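Local coordinates for putative amino acid binding protein (Streptococcus mutans, PDB 4C0R), which binds oxidized glutathione disulfide and, as the substrate-binding protein GshT, probably delivers glutathione to the cystine ABC importer TcyBC, at residues Y27-A32 / V44-T49. Numbering follows the deposited sequence.
Sequences YDIEVA and VKYQKT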
# COMPACT_ATOMS: atom_id res chain seq x y z
N TYR A 27 9.72 -3.11 -0.85
CA TYR A 27 10.02 -2.43 0.39
C TYR A 27 9.41 -3.17 1.58
O TYR A 27 10.07 -3.32 2.58
CB TYR A 27 9.50 -0.99 0.32
CG TYR A 27 9.87 -0.13 1.52
CD1 TYR A 27 11.19 0.32 1.74
CD2 TYR A 27 8.92 0.25 2.44
CE1 TYR A 27 11.49 1.15 2.82
CE2 TYR A 27 9.21 1.04 3.53
CZ TYR A 27 10.51 1.48 3.74
OH TYR A 27 10.83 2.32 4.78
N ASP A 28 8.12 -3.48 1.54
CA ASP A 28 7.52 -4.10 2.73
C ASP A 28 8.30 -5.39 3.11
O ASP A 28 8.54 -5.69 4.29
CB ASP A 28 6.07 -4.47 2.50
CG ASP A 28 5.12 -3.31 2.47
OD1 ASP A 28 5.32 -2.36 3.25
OD2 ASP A 28 4.19 -3.34 1.65
N ILE A 29 8.62 -6.17 2.09
CA ILE A 29 9.26 -7.45 2.29
C ILE A 29 10.67 -7.31 2.77
O ILE A 29 11.11 -8.02 3.71
CB ILE A 29 9.21 -8.28 0.97
CG1 ILE A 29 7.78 -8.46 0.47
CG2 ILE A 29 9.88 -9.62 1.22
CD1 ILE A 29 6.84 -9.09 1.46
N GLU A 30 11.42 -6.40 2.16
CA GLU A 30 12.81 -6.25 2.50
C GLU A 30 12.97 -5.55 3.85
O GLU A 30 13.93 -5.84 4.61
CB GLU A 30 13.53 -5.52 1.37
CG GLU A 30 13.48 -6.25 0.07
CD GLU A 30 14.22 -7.60 0.04
OE1 GLU A 30 14.98 -7.95 0.97
OE2 GLU A 30 14.05 -8.35 -0.94
N VAL A 31 12.06 -4.63 4.19
CA VAL A 31 12.03 -4.10 5.54
C VAL A 31 11.78 -5.17 6.58
O VAL A 31 12.47 -5.25 7.58
CB VAL A 31 11.07 -2.90 5.72
CG1 VAL A 31 10.97 -2.50 7.18
CG2 VAL A 31 11.55 -1.69 4.84
N ALA A 32 10.76 -6.00 6.33
CA ALA A 32 10.50 -7.10 7.24
C ALA A 32 11.74 -8.01 7.38
O ALA A 32 12.10 -8.38 8.50
CB ALA A 32 9.29 -7.89 6.75
N VAL A 44 10.51 -16.18 9.94
CA VAL A 44 9.39 -15.64 9.17
C VAL A 44 9.26 -16.39 7.85
O VAL A 44 10.26 -16.73 7.19
CB VAL A 44 9.64 -14.15 8.88
CG1 VAL A 44 8.42 -13.50 8.20
CG2 VAL A 44 9.95 -13.42 10.17
N LYS A 45 8.01 -16.63 7.51
CA LYS A 45 7.60 -17.12 6.21
C LYS A 45 6.85 -16.03 5.52
O LYS A 45 5.96 -15.42 6.11
CB LYS A 45 6.72 -18.35 6.36
CG LYS A 45 7.46 -19.51 6.99
CD LYS A 45 6.69 -20.79 6.85
CE LYS A 45 7.62 -21.96 6.59
NZ LYS A 45 7.11 -23.21 7.24
N TYR A 46 7.21 -15.76 4.27
CA TYR A 46 6.60 -14.71 3.49
C TYR A 46 5.65 -15.38 2.50
O TYR A 46 6.11 -16.14 1.63
CB TYR A 46 7.71 -13.93 2.77
CG TYR A 46 8.66 -13.32 3.76
CD1 TYR A 46 9.75 -14.04 4.25
CD2 TYR A 46 8.41 -12.06 4.31
CE1 TYR A 46 10.59 -13.49 5.24
CE2 TYR A 46 9.23 -11.52 5.30
CZ TYR A 46 10.32 -12.21 5.74
OH TYR A 46 11.09 -11.68 6.76
N GLN A 47 4.35 -15.10 2.63
CA GLN A 47 3.33 -15.82 1.90
C GLN A 47 2.50 -14.89 1.05
O GLN A 47 1.87 -13.96 1.58
CB GLN A 47 2.42 -16.47 2.90
CG GLN A 47 1.32 -17.31 2.30
CD GLN A 47 1.85 -18.41 1.39
OE1 GLN A 47 2.61 -19.25 1.83
NE2 GLN A 47 1.49 -18.35 0.13
N LYS A 48 2.42 -15.20 -0.24
CA LYS A 48 1.56 -14.46 -1.15
C LYS A 48 0.15 -15.03 -0.96
O LYS A 48 -0.04 -16.26 -0.86
CB LYS A 48 2.05 -14.65 -2.58
CG LYS A 48 1.67 -13.61 -3.55
CD LYS A 48 2.25 -13.88 -4.94
CE LYS A 48 1.59 -12.96 -5.94
NZ LYS A 48 0.20 -13.47 -6.13
N THR A 49 -0.83 -14.17 -0.87
CA THR A 49 -2.20 -14.59 -0.70
C THR A 49 -3.13 -13.51 -1.30
O THR A 49 -2.65 -12.46 -1.75
CB THR A 49 -2.49 -14.90 0.76
OG1 THR A 49 -3.73 -15.62 0.87
CG2 THR A 49 -2.57 -13.62 1.57
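Tyr46 reaches from its strand to the helix and supplies about half of the buried surface, the other half split between Ile29 and Ala32, which receive its ring. The tight part is at Ala32: its CB points to the strand and meets the rim of the ring in plane, 3.9 Å from Tyr46 CE2. Just beyond, Tyr46 OH passes 3.8 Å from Ala32 C, a van der Waals approach to the helix backbone. One turn back, Ile29 is a looser neighbour, its CG2 branch coming obliquely to within 4.2 Å of Tyr46 CD2. The ring gets there because its CG lies anti to the carbonyl carbon (chi1 -60°); from its own strand, Val44 CG1 covers one face, 3.3 Å above the plane and offset toward the rim. No hydrogen bond links the two segments, and their backbones stay well apart, with CA atoms of Ile29 and Tyr46 7.8 Å from each other. The solvent side is marked by Lys45, exposed and modelled in two conformers; a local tie there is the nearly straight 2.8 Å hydrogen bond from Gln47 NE2 to Lys48 O. Lys33, next along the helix, adds a cation-pi contact to Tyr46. This is helix-on-sheet packing in a lobe of the periplasmic-binding-protein fold: strand 42-48 runs parallel to strand 3-9, whose Leu7 also touches Ala32, and Val31 of helix 27-36 packs on Leu223 of helix 219-228.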